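Local coordinates for protein FACT-Spt16 (Cicer arietinum, PDB 5CE6) that forms the Spt16 subunit of the histone chaperone FACT, with an N-terminal peptidase-like domain that probably binds histones H3-H4, at residues Ala351-Ala356 / Ile390-Asp395; Leu343-Lys348 / Ile433-Asp438; Glu243-Ile248 / Tyr267-Gln272; Leu249-Val254 / Asp261-Cys266. One frame throughout, in Å; residues are numbered along the deposited sequence.

In the fold
All four contacts lie in the M24 peptidase-like part of the chain and form two pairs. Contacts 1 and 2 touch each other through L343, which meets A352 and I390; contact 1 sets helix 349-363 on a turn, contact 2 sets the loop before that helix on strand 424-435. Contacts 3 and 4 share helix 237-249 and the strands that follow it, and touch where I248 and E245 meet V263 and I265. Contact 3 is the buried one, contact 4 is at the surface, and contacts 1 and 2 are partly buried. None has hydrogen bonds between its segments: Y353 lies on backbone in contact 1, aliphatic side chains and P345 pack in contact 2, P269 meets T244 and E245 in contact 3, and a methyl of L249 dominates contact 4.

Contact 1 (Ala351-Ala356 / Ile390-Asp395); sequences AAYLAA and INAKND
Y353 of helix 349-363 lays its side chain on the backbone of I390, N391 and A392, a helix-on-loop packing contact at a partly buried margin of the peptidase-like domain. CG of Y353, anti to the backbone N (chi1 179°), lies 3.8 Å from CA of N391, and CB of Y353 is 3.7 Å from the carbonyl C of N391. Further out the backbone atoms lie obliquely to the ring, with CD1 near the O of I390 and CD2 of Y353 3.6 Å from the N of A392. A392 adds its methyl, CB being 3.9 Å from CD2 of Y353, and CD2 of L354 lies 4.3 Å from CB of A392. The loop takes its shape from a type I beta turn, N391 to N394, which begins with an Asx turn: OD1 of N391 accepts from K393 N at 2.9 Å, the donor lying in the carbonyl plane. The CB of N391 points away from the helix, leaving its backbone to face the tyrosine. Beside this, the CG2 branch of I390 comes to 4.0 Å from CB of Y353 and also meets CB of A352. The hydroxyl of Y353 is hydrogen-bonded to the carbonyl O of T372.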
loop_
_atom_site.group_PDB
_atom_site.type_symbol
_atom_site.label_atom_id
_atom_site.label_comp_id
_atom_site.label_asym_id
_atom_site.label_seq_id
_atom_site.Cartn_x
_atom_site.Cartn_y
_atom_site.Cartn_z
ATOM N N ALA A 351 0.259 20.633 1.306
ATOM C CA ALA A 351 1.042 21.593 0.543
ATOM C C ALA A 351 1.632 20.912 -0.695
ATOM O O ALA A 351 1.759 21.527 -1.764
ATOM C CB ALA A 351 2.144 22.188 1.410
ATOM N N ALA A 352 2.003 19.646 -0.535
ATOM C CA ALA A 352 2.558 18.861 -1.628
ATOM C C ALA A 352 1.515 18.626 -2.712
ATOM O O ALA A 352 1.809 18.744 -3.902
ATOM C CB ALA A 352 3.118 17.537 -1.114
ATOM N N TYR A 353 0.294 18.289 -2.303
ATOM C CA TYR A 353 -0.787 18.150 -3.271
ATOM C C TYR A 353 -1.070 19.481 -3.979
ATOM O O TYR A 353 -1.177 19.536 -5.208
ATOM C CB TYR A 353 -2.067 17.585 -2.624
ATOM C CG TYR A 353 -3.188 17.480 -3.641
ATOM C CD1 TYR A 353 -3.251 16.406 -4.522
ATOM C CD2 TYR A 353 -4.138 18.477 -3.750
ATOM C CE1 TYR A 353 -4.264 16.319 -5.481
ATOM C CE2 TYR A 353 -5.145 18.406 -4.700
ATOM C CZ TYR A 353 -5.202 17.330 -5.562
ATOM O OH TYR A 353 -6.217 17.279 -6.508
ATOM N N LEU A 354 -1.175 20.563 -3.209
ATOM C CA LEU A 354 -1.489 21.858 -3.792
ATOM C C LEU A 354 -0.371 22.375 -4.695
ATOM O O LEU A 354 -0.609 23.225 -5.545
ATOM C CB LEU A 354 -1.842 22.873 -2.704
ATOM C CG LEU A 354 -3.187 22.574 -2.037
ATOM C CD1 LEU A 354 -3.386 23.424 -0.798
ATOM C CD2 LEU A 354 -4.325 22.790 -3.030
ATOM N N ALA A 355 0.840 21.846 -4.525
ATOM C CA ALA A 355 1.935 22.164 -5.442
ATOM C C ALA A 355 1.620 21.680 -6.858
ATOM O O ALA A 355 1.962 22.353 -7.840
ATOM C CB ALA A 355 3.249 21.573 -4.945
ATOM N N ALA A 356 0.972 20.518 -6.957
ATOM C CA ALA A 356 0.516 19.992 -8.243
ATOM C C ALA A 356 -0.595 20.865 -8.816
ATOM O O ALA A 356 -0.583 21.198 -10.000
ATOM C CB ALA A 356 0.009 18.565 -8.099
ATOM N N ILE A 390 -1.918 11.855 0.082
ATOM C CA ILE A 390 -1.464 13.168 -0.353
ATOM C C ILE A 390 -2.627 13.862 -1.040
ATOM O O ILE A 390 -2.841 13.703 -2.245
ATOM C CB ILE A 390 -0.259 13.068 -1.323
ATOM C CG1 ILE A 390 0.843 12.203 -0.707
ATOM C CG2 ILE A 390 0.295 14.463 -1.648
ATOM C CD1 ILE A 390 1.865 11.723 -1.722
ATOM N N ASN A 391 -3.396 14.616 -0.260
ATOM C CA ASN A 391 -4.519 15.371 -0.807
ATOM C C ASN A 391 -4.663 16.715 -0.102
ATOM O O ASN A 391 -3.983 16.970 0.885
ATOM C CB ASN A 391 -5.819 14.544 -0.763
ATOM C CG ASN A 391 -6.299 14.249 0.656
ATOM O OD1 ASN A 391 -6.543 15.154 1.449
ATOM N ND2 ASN A 391 -6.481 12.972 0.961
ATOM N N ALA A 392 -5.550 17.570 -0.609
ATOM C CA ALA A 392 -5.706 18.934 -0.098
ATOM C C ALA A 392 -6.190 19.041 1.349
ATOM O O ALA A 392 -6.049 20.096 1.973
ATOM C CB ALA A 392 -6.623 19.736 -1.021
ATOM N N LYS A 393 -6.756 17.964 1.883
ATOM C CA LYS A 393 -7.317 18.004 3.228
ATOM C C LYS A 393 -6.399 17.377 4.278
ATOM O O LYS A 393 -6.706 17.404 5.471
ATOM C CB LYS A 393 -8.690 17.330 3.260
ATOM N N ASN A 394 -5.274 16.818 3.840
ATOM C CA ASN A 394 -4.359 16.158 4.771
ATOM C C ASN A 394 -3.221 17.068 5.229
ATOM O O ASN A 394 -2.276 17.326 4.484
ATOM C CB ASN A 394 -3.776 14.890 4.156
ATOM C CG ASN A 394 -3.226 13.941 5.204
ATOM O OD1 ASN A 394 -3.001 14.329 6.351
ATOM N ND2 ASN A 394 -3.006 12.698 4.817
ATOM N N ASP A 395 -3.305 17.538 6.465
ATOM C CA ASP A 395 -2.306 18.462 6.978
ATOM C C ASP A 395 -1.241 17.741 7.800
ATOM O O ASP A 395 -0.506 18.368 8.566
ATOM C CB ASP A 395 -2.977 19.571 7.789
ATOM C CG ASP A 395 -3.952 20.393 6.955
ATOM O OD1 ASP A 395 -3.584 20.787 5.824
ATOM O OD2 ASP A 395 -5.088 20.633 7.424
#

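Contact 2 (Leu343-Lys348 / Ile433-Asp438); sequences LKPGNK and IIINKD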
loop_
_atom_site.group_PDB
_atom_site.type_symbol
_atom_site.label_atom_id
_atom_site.label_comp_id
_atom_site.label_asym_id
_atom_site.label_seq_id
_atom_site.Cartn_x
_atom_site.Cartn_y
_atom_site.Cartn_z
ATOM N N LEU A 343 7.602 17.041 -1.022
ATOM C CA LEU A 343 7.578 16.056 0.059
ATOM C C LEU A 343 8.916 16.054 0.798
ATOM O O LEU A 343 9.816 15.270 0.496
ATOM C CB LEU A 343 7.226 14.664 -0.469
ATOM C CG LEU A 343 5.765 14.559 -0.898
ATOM C CD1 LEU A 343 5.526 13.277 -1.672
ATOM C CD2 LEU A 343 4.834 14.628 0.315
ATOM N N LYS A 344 9.042 16.980 1.745
ATOM C CA LYS A 344 10.272 17.177 2.496
ATOM C C LYS A 344 9.881 17.269 3.952
ATOM O O LYS A 344 8.792 17.752 4.262
ATOM C CB LYS A 344 10.953 18.486 2.079
ATOM C CG LYS A 344 11.352 18.568 0.616
ATOM C CD LYS A 344 12.553 17.689 0.320
ATOM C CE LYS A 344 12.862 17.653 -1.174
ATOM N NZ LYS A 344 13.038 19.020 -1.739
ATOM N N PRO A 345 10.760 16.802 4.857
ATOM C CA PRO A 345 10.421 16.846 6.284
ATOM C C PRO A 345 9.972 18.240 6.730
ATOM O O PRO A 345 10.624 19.241 6.426
ATOM C CB PRO A 345 11.735 16.446 6.962
ATOM C CG PRO A 345 12.380 15.519 5.957
ATOM C CD PRO A 345 12.062 16.148 4.620
ATOM N N GLY A 346 8.840 18.290 7.426
ATOM C CA GLY A 346 8.344 19.539 7.966
ATOM C C GLY A 346 7.243 20.154 7.118
ATOM O O GLY A 346 6.565 21.081 7.560
ATOM N N ASN A 347 7.078 19.658 5.898
ATOM C CA ASN A 347 6.028 20.159 5.011
ATOM C C ASN A 347 4.734 19.360 5.157
ATOM O O ASN A 347 4.774 18.172 5.419
ATOM C CB ASN A 347 6.493 20.108 3.556
ATOM C CG ASN A 347 7.589 21.109 3.251
ATOM O OD1 ASN A 347 7.918 21.961 4.075
ATOM N ND2 ASN A 347 8.145 21.027 2.040
ATOM N N LYS A 348 3.589 20.014 4.970
ATOM C CA LYS A 348 2.297 19.319 5.026
ATOM C C LYS A 348 2.039 18.532 3.745
ATOM O O LYS A 348 2.388 18.990 2.662
ATOM C CB LYS A 348 1.168 20.335 5.213
ATOM C CG LYS A 348 1.172 21.036 6.561
ATOM C CD LYS A 348 0.099 22.109 6.644
ATOM C CE LYS A 348 -0.304 22.373 8.089
ATOM N NZ LYS A 348 0.879 22.555 8.978
ATOM N N ILE A 433 8.830 6.905 -3.550
ATOM C CA ILE A 433 9.887 7.801 -3.066
ATOM C C ILE A 433 10.150 7.576 -1.581
ATOM O O ILE A 433 9.236 7.221 -0.831
ATOM C CB ILE A 433 9.575 9.279 -3.341
ATOM C CG1 ILE A 433 8.497 9.794 -2.398
ATOM C CG2 ILE A 433 9.182 9.511 -4.817
ATOM C CD1 ILE A 433 8.319 11.297 -2.500
ATOM N N ILE A 434 11.402 7.777 -1.169
ATOM C CA ILE A 434 11.785 7.583 0.228
ATOM C C ILE A 434 12.178 8.935 0.786
ATOM O O ILE A 434 12.970 9.645 0.180
ATOM C CB ILE A 434 13.005 6.652 0.360
ATOM C CG1 ILE A 434 12.790 5.368 -0.440
ATOM C CG2 ILE A 434 13.298 6.353 1.839
ATOM C CD1 ILE A 434 11.925 4.382 0.233
ATOM N N ILE A 435 11.614 9.311 1.930
ATOM C CA ILE A 435 11.953 10.604 2.518
ATOM C C ILE A 435 13.119 10.420 3.460
ATOM O O ILE A 435 12.972 9.842 4.528
ATOM C CB ILE A 435 10.800 11.225 3.335
ATOM C CG1 ILE A 435 9.508 11.272 2.506
ATOM C CG2 ILE A 435 11.210 12.623 3.843
ATOM C CD1 ILE A 435 9.641 11.958 1.142
ATOM N N ASN A 436 14.285 10.904 3.060
ATOM C CA ASN A 436 15.406 10.925 3.991
ATOM C C ASN A 436 15.552 12.330 4.555
ATOM O O ASN A 436 14.918 13.269 4.071
ATOM C CB ASN A 436 16.693 10.453 3.314
ATOM C CG ASN A 436 16.582 9.032 2.776
ATOM O OD1 ASN A 436 16.261 8.105 3.510
ATOM N ND2 ASN A 436 16.829 8.867 1.480
ATOM N N LYS A 437 16.390 12.477 5.576
ATOM C CA LYS A 437 16.557 13.764 6.238
ATOM C C LYS A 437 17.053 14.840 5.277
ATOM O O LYS A 437 16.580 15.979 5.298
ATOM C CB LYS A 437 17.528 13.623 7.413
ATOM C CG LYS A 437 17.828 14.918 8.131
ATOM C CD LYS A 437 18.111 14.657 9.603
ATOM C CE LYS A 437 19.421 15.282 10.020
ATOM N NZ LYS A 437 19.508 16.679 9.517
ATOM N N ASP A 438 17.984 14.457 4.409
ATOM C CA ASP A 438 18.699 15.407 3.573
ATOM C C ASP A 438 18.303 15.388 2.098
ATOM O O ASP A 438 18.656 16.296 1.345
ATOM C CB ASP A 438 20.199 15.141 3.694
ATOM C CG ASP A 438 20.548 13.686 3.442
ATOM O OD1 ASP A 438 19.707 12.803 3.736
ATOM O OD2 ASP A 438 21.664 13.427 2.945
#
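L343 leaves the end of helix 323-342 and points its side chain at strand 424-435, where I433 and I435 receive it. Its CB already lies in contact with both, 4.0 Å from CD1 of I435 and 4.1 Å from CD1 of I433. At CG the chain forks. CD1 of L343 goes on to CD1 of I433, a close methyl pair at 3.5 Å in side chains that cross at about a right angle, whereas CD2 of L343 turns to CB of A352 on the following helix. CG1 of I433 stands between the backbone N and the carbonyl carbon (chi1 74°), and the extended chi2 of 171° sets the CD1 that meets L343. CD1 of I435 also lies against the backbone, 3.4 Å from the O of L343, an oxygen that is hydrogen-bonded to the hydroxyl of T440. Two residues on, the ring of P345 slides past I435 in the opposite direction, its CD 3.7 Å from CG2 of I435. P345 holds the second position of a type II beta turn closed by N347 N on K344 O at 3.0 Å, with G346 in the third. The loop joining two helices thus packs on a strand of the four-stranded antiparallel sheet, as part of the pita-bread fold of the M24 family.

Contact 3 (Glu243-Ile248 / Tyr267-Gln272); sequences ETEKVI and YPPIFQ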
loop_
_atom_site.group_PDB
_atom_site.type_symbol
_atom_site.label_atom_id
_atom_site.label_comp_id
_atom_site.label_asym_id
_atom_site.label_seq_id
_atom_site.Cartn_x
_atom_site.Cartn_y
_atom_site.Cartn_z
ATOM N N GLU A 243 1.625 -11.736 -18.308
ATOM C CA GLU A 243 3.029 -11.843 -18.694
ATOM C C GLU A 243 3.912 -11.007 -17.771
ATOM O O GLU A 243 5.041 -11.400 -17.452
ATOM C CB GLU A 243 3.219 -11.393 -20.145
ATOM C CG GLU A 243 2.571 -12.294 -21.167
ATOM C CD GLU A 243 3.207 -13.663 -21.212
ATOM O OE1 GLU A 243 4.450 -13.734 -21.350
ATOM O OE2 GLU A 243 2.466 -14.665 -21.105
ATOM N N THR A 244 3.386 -9.863 -17.340
ATOM C CA THR A 244 4.107 -8.974 -16.422
ATOM C C THR A 244 4.209 -9.636 -15.038
ATOM O O THR A 244 5.260 -9.598 -14.386
ATOM C CB THR A 244 3.419 -7.604 -16.327
ATOM O OG1 THR A 244 3.379 -7.009 -17.631
ATOM C CG2 THR A 244 4.176 -6.672 -15.384
ATOM N N GLU A 245 3.116 -10.253 -14.604
ATOM C CA GLU A 245 3.126 -11.025 -13.359
ATOM C C GLU A 245 4.238 -12.057 -13.347
ATOM O O GLU A 245 4.969 -12.185 -12.363
ATOM C CB GLU A 245 1.802 -11.763 -13.168
ATOM C CG GLU A 245 0.784 -11.049 -12.304
ATOM C CD GLU A 245 -0.345 -11.976 -11.873
ATOM O OE1 GLU A 245 -0.054 -13.100 -11.414
ATOM O OE2 GLU A 245 -1.521 -11.578 -12.000
ATOM N N LYS A 246 4.343 -12.816 -14.435
ATOM C CA LYS A 246 5.341 -13.875 -14.535
ATOM C C LYS A 246 6.760 -13.348 -14.370
ATOM O O LYS A 246 7.609 -13.998 -13.759
ATOM C CB LYS A 246 5.219 -14.596 -15.874
ATOM C CG LYS A 246 3.948 -15.392 -16.007
ATOM C CD LYS A 246 4.041 -16.373 -17.166
ATOM C CE LYS A 246 3.167 -15.956 -18.334
ATOM N NZ LYS A 246 3.251 -16.939 -19.463
ATOM N N VAL A 247 7.013 -12.169 -14.924
ATOM C CA VAL A 247 8.339 -11.562 -14.842
ATOM C C VAL A 247 8.640 -11.081 -13.420
ATOM O O VAL A 247 9.768 -11.206 -12.936
ATOM C CB VAL A 247 8.482 -10.412 -15.856
ATOM C CG1 VAL A 247 9.799 -9.715 -15.677
ATOM C CG2 VAL A 247 8.367 -10.946 -17.279
ATOM N N ILE A 248 7.634 -10.529 -12.750
ATOM C CA ILE A 248 7.795 -10.117 -11.356
ATOM C C ILE A 248 8.155 -11.310 -10.476
ATOM O O ILE A 248 9.110 -11.247 -9.694
ATOM C CB ILE A 248 6.525 -9.436 -10.811
ATOM C CG1 ILE A 248 6.268 -8.118 -11.544
ATOM C CG2 ILE A 248 6.650 -9.166 -9.323
ATOM C CD1 ILE A 248 4.904 -7.554 -11.262
ATOM N N TYR A 267 -0.394 -6.104 -6.723
ATOM C CA TYR A 267 -1.731 -6.145 -7.304
ATOM C C TYR A 267 -1.553 -6.629 -8.735
ATOM O O TYR A 267 -0.433 -6.582 -9.256
ATOM C CB TYR A 267 -2.388 -4.759 -7.268
ATOM C CG TYR A 267 -1.594 -3.674 -7.982
ATOM C CD1 TYR A 267 -1.753 -3.451 -9.337
ATOM C CD2 TYR A 267 -0.681 -2.897 -7.295
ATOM C CE1 TYR A 267 -1.035 -2.461 -9.987
ATOM C CE2 TYR A 267 0.049 -1.920 -7.932
ATOM C CZ TYR A 267 -0.128 -1.707 -9.280
ATOM O OH TYR A 267 0.595 -0.716 -9.913
ATOM N N PRO A 268 -2.635 -7.124 -9.365
ATOM C CA PRO A 268 -2.491 -7.569 -10.752
ATOM C C PRO A 268 -2.170 -6.362 -11.611
ATOM O O PRO A 268 -2.892 -5.367 -11.506
ATOM C CB PRO A 268 -3.887 -8.093 -11.098
ATOM C CG PRO A 268 -4.481 -8.486 -9.768
ATOM C CD PRO A 268 -3.967 -7.443 -8.817
ATOM N N PRO A 269 -1.090 -6.437 -12.402
ATOM C CA PRO A 269 -0.638 -5.293 -13.202
ATOM C C PRO A 269 -1.765 -4.689 -14.014
ATOM O O PRO A 269 -2.643 -5.416 -14.491
ATOM C CB PRO A 269 0.410 -5.924 -14.117
ATOM C CG PRO A 269 1.046 -6.970 -13.212
ATOM C CD PRO A 269 -0.137 -7.563 -12.480
ATOM N N ILE A 270 -1.742 -3.370 -14.155
ATOM C CA ILE A 270 -2.827 -2.659 -14.816
ATOM C C ILE A 270 -2.354 -2.196 -16.173
ATOM O O ILE A 270 -1.357 -1.499 -16.273
ATOM C CB ILE A 270 -3.261 -1.439 -13.984
ATOM C CG1 ILE A 270 -3.929 -1.915 -12.680
ATOM C CG2 ILE A 270 -4.194 -0.517 -14.793
ATOM C CD1 ILE A 270 -4.023 -0.823 -11.605
ATOM N N PHE A 271 -3.052 -2.625 -17.217
ATOM C CA PHE A 271 -2.800 -2.126 -18.564
ATOM C C PHE A 271 -4.099 -1.589 -19.116
ATOM O O PHE A 271 -5.122 -2.277 -19.082
ATOM C CB PHE A 271 -2.292 -3.247 -19.462
ATOM C CG PHE A 271 -0.877 -3.638 -19.182
ATOM C CD1 PHE A 271 -0.585 -4.580 -18.207
ATOM C CD2 PHE A 271 0.166 -3.042 -19.883
ATOM C CE1 PHE A 271 0.727 -4.929 -17.927
ATOM C CE2 PHE A 271 1.487 -3.398 -19.617
ATOM C CZ PHE A 271 1.761 -4.343 -18.643
ATOM N N GLN A 272 -4.064 -0.358 -19.626
ATOM C CA GLN A 272 -5.273 0.276 -20.154
ATOM C C GLN A 272 -4.955 1.029 -21.431
ATOM O O GLN A 272 -3.889 1.637 -21.549
ATOM C CB GLN A 272 -5.847 1.264 -19.129
ATOM C CG GLN A 272 -6.264 0.619 -17.821
ATOM C CD GLN A 272 -6.727 1.609 -16.772
ATOM O OE1 GLN A 272 -6.632 2.822 -16.956
ATOM N NE2 GLN A 272 -7.200 1.091 -15.642
#
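The hydroxyl OG1 of T244 is hydrogen-bonded to the carbonyl O of L240, one turn back in helix 237-249, and at the same time sits at the edge of the F271 ring, near its plane. OG1 of T244 is 3.3 Å from CZ of F271. An oxygen placed there faces C-H groups, which may make the approach mildly favourable electrostatically. The contact packs this helix against strand 270-273 and the two prolines leading into it, a helix-on-sheet pairing within the pita-bread fold of the M24 family. On the strand side, OG of S285 is hydrogen-bonded to both the O of P269 and the N of F271, fixing the backbone between the two residues that meet T244. The threonine methyl serves the apolar half of the contact: with CG2 anti to the backbone N, it lies 3.8 Å from CG of P269, the two side chains sliding past each other in opposite directions. One turn further along, I248 brings CD1 to 4.4 Å from the same CG of P269. The ring of F271 also touches V221 of helix 200-230. E245 crosses P269 at about a right angle, and its aliphatic part does the touching, CG of E245 coming to 3.6 Å from CD of P269.

Contact 4 (Leu249-Val254 / Asp261-Cys266); sequences LDPAKV and DNVDIC
L249, V263 and I265 carry most of this surface contact, in which the last turn of helix 237-249 and the short 3-10 segment after it meet strand 263-265. L249 gives the largest share, and one of its methyls does nearly all the touching. Its chi1 of -61° sets CG beside the backbone N and anti to the carbonyl carbon. CD2 of L249 lies on the strand's backbone, 3.8 Å from CA of D264 and also close to the O of V263. The same methyl has the carboxylate OD1 of D264 at 3.9 Å and CG2 of I265 at 4.0 Å, the latter being its aliphatic partner; OD1 also accepts a weak hydrogen bond from the N of I265. V263 points its CB toward the helix end; its CG2 lies 4.4 Å from CG of P251, a loose approach, while I248 and L212 also touch its side chain. P251 follows D250, the first residue to leave helical geometry, and starts the 3-10 segment; V254 N, just past the segment, bonds to the O of P251 at 3.0 Å. Strand 263-265 pairs antiparallel with strand 296-306 of the pita-bread fold, the backbones of D264 and R305 being hydrogen-bonded. Between the two segments there are no hydrogen bonds: one methyl on backbone and a few aliphatic touches join them by van der Waals packing, which imposes little directional constraint.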
loop_
_atom_site.group_PDB
_atom_site.type_symbol
_atom_site.label_atom_id
_atom_site.label_comp_id
_atom_site.label_asym_id
_atom_site.label_seq_id
_atom_site.Cartn_x
_atom_site.Cartn_y
_atom_site.Cartn_z
ATOM N N LEU A 249 7.409 -12.403 -10.635
ATOM C CA LEU A 249 7.577 -13.597 -9.800
ATOM C C LEU A 249 8.813 -14.420 -10.160
ATOM O O LEU A 249 9.258 -15.264 -9.378
ATOM C CB LEU A 249 6.313 -14.460 -9.843
ATOM C CG LEU A 249 5.056 -13.755 -9.326
ATOM C CD1 LEU A 249 3.846 -14.655 -9.431
ATOM C CD2 LEU A 249 5.234 -13.287 -7.891
ATOM N N ASP A 250 9.362 -14.183 -11.343
ATOM C CA ASP A 250 10.668 -14.724 -11.684
ATOM C C ASP A 250 11.573 -13.588 -12.138
ATOM O O ASP A 250 11.911 -13.493 -13.317
ATOM C CB ASP A 250 10.564 -15.793 -12.769
ATOM C CG ASP A 250 11.884 -16.490 -13.018
ATOM O OD1 ASP A 250 12.765 -16.423 -12.132
ATOM O OD2 ASP A 250 12.042 -17.096 -14.098
ATOM N N PRO A 251 11.983 -12.727 -11.189
ATOM C CA PRO A 251 12.755 -11.512 -11.472
ATOM C C PRO A 251 14.030 -11.795 -12.262
ATOM O O PRO A 251 14.614 -10.878 -12.841
ATOM C CB PRO A 251 13.089 -10.981 -10.075
ATOM C CG PRO A 251 12.934 -12.128 -9.162
ATOM C CD PRO A 251 11.828 -12.945 -9.740
ATOM N N ALA A 252 14.450 -13.057 -12.272
ATOM C CA ALA A 252 15.512 -13.527 -13.153
ATOM C C ALA A 252 15.209 -13.163 -14.606
ATOM O O ALA A 252 16.110 -12.784 -15.361
ATOM C CB ALA A 252 15.657 -15.011 -13.020
ATOM N N LYS A 253 13.935 -13.274 -14.986
ATOM C CA LYS A 253 13.483 -12.923 -16.332
ATOM C C LYS A 253 13.837 -11.491 -16.742
ATOM O O LYS A 253 13.744 -11.138 -17.921
ATOM C CB LYS A 253 11.977 -13.170 -16.487
ATOM C CG LYS A 253 11.581 -14.642 -16.512
ATOM C CD LYS A 253 10.324 -14.859 -17.342
ATOM C CE LYS A 253 10.110 -16.335 -17.662
ATOM N NZ LYS A 253 8.996 -16.514 -18.636
ATOM N N VAL A 254 14.226 -10.666 -15.772
ATOM C CA VAL A 254 14.781 -9.347 -16.069
ATOM C C VAL A 254 16.104 -9.097 -15.347
ATOM O O VAL A 254 16.465 -7.947 -15.098
ATOM C CB VAL A 254 13.797 -8.193 -15.741
ATOM C CG1 VAL A 254 12.720 -8.091 -16.802
ATOM C CG2 VAL A 254 13.198 -8.358 -14.347
ATOM N N ASP A 261 11.906 -16.189 -3.588
ATOM C CA ASP A 261 10.993 -16.629 -2.530
ATOM C C ASP A 261 10.429 -15.458 -1.725
ATOM O O ASP A 261 9.434 -15.600 -1.012
ATOM C CB ASP A 261 11.705 -17.605 -1.589
ATOM C CG ASP A 261 11.607 -19.033 -2.060
ATOM O OD1 ASP A 261 11.126 -19.250 -3.191
ATOM O OD2 ASP A 261 12.015 -19.938 -1.298
ATOM N N ASN A 262 11.078 -14.306 -1.843
ATOM C CA ASN A 262 10.686 -13.129 -1.086
ATOM C C ASN A 262 9.817 -12.185 -1.900
ATOM O O ASN A 262 9.335 -11.187 -1.374
ATOM C CB ASN A 262 11.922 -12.372 -0.599
ATOM C CG ASN A 262 12.687 -13.123 0.481
ATOM O OD1 ASN A 262 12.106 -13.862 1.272
ATOM N ND2 ASN A 262 14.001 -12.918 0.523
ATOM N N VAL A 263 9.604 -12.512 -3.172
ATOM C CA VAL A 263 8.907 -11.610 -4.098
ATOM C C VAL A 263 7.441 -11.983 -4.330
ATOM O O VAL A 263 7.116 -13.156 -4.539
ATOM C CB VAL A 263 9.619 -11.579 -5.470
ATOM C CG1 VAL A 263 8.843 -10.714 -6.457
ATOM C CG2 VAL A 263 11.039 -11.082 -5.320
ATOM N N ASP A 264 6.559 -10.988 -4.281
ATOM C CA ASP A 264 5.177 -11.172 -4.699
ATOM C C ASP A 264 4.731 -9.956 -5.510
ATOM O O ASP A 264 5.473 -8.978 -5.635
ATOM C CB ASP A 264 4.257 -11.373 -3.494
ATOM C CG ASP A 264 2.928 -12.015 -3.873
ATOM O OD1 ASP A 264 2.756 -12.396 -5.054
ATOM O OD2 ASP A 264 2.057 -12.149 -2.986
ATOM N N ILE A 265 3.528 -10.018 -6.073
ATOM C CA ILE A 265 2.985 -8.869 -6.783
ATOM C C ILE A 265 2.092 -8.091 -5.821
ATOM O O ILE A 265 1.398 -8.682 -4.995
ATOM C CB ILE A 265 2.176 -9.275 -8.047
ATOM C CG1 ILE A 265 0.927 -10.068 -7.663
ATOM C CG2 ILE A 265 3.045 -10.080 -9.005
ATOM C CD1 ILE A 265 -0.048 -10.300 -8.806
ATOM N N CYS A 266 2.107 -6.767 -5.905
ATOM C CA CYS A 266 1.274 -5.964 -5.009
ATOM C C CYS A 266 -0.178 -6.004 -5.418
ATOM O O CYS A 266 -1.078 -5.919 -4.577
ATOM C CB CYS A 266 1.722 -4.501 -4.999
ATOM S SG CYS A 266 3.372 -4.290 -4.361
#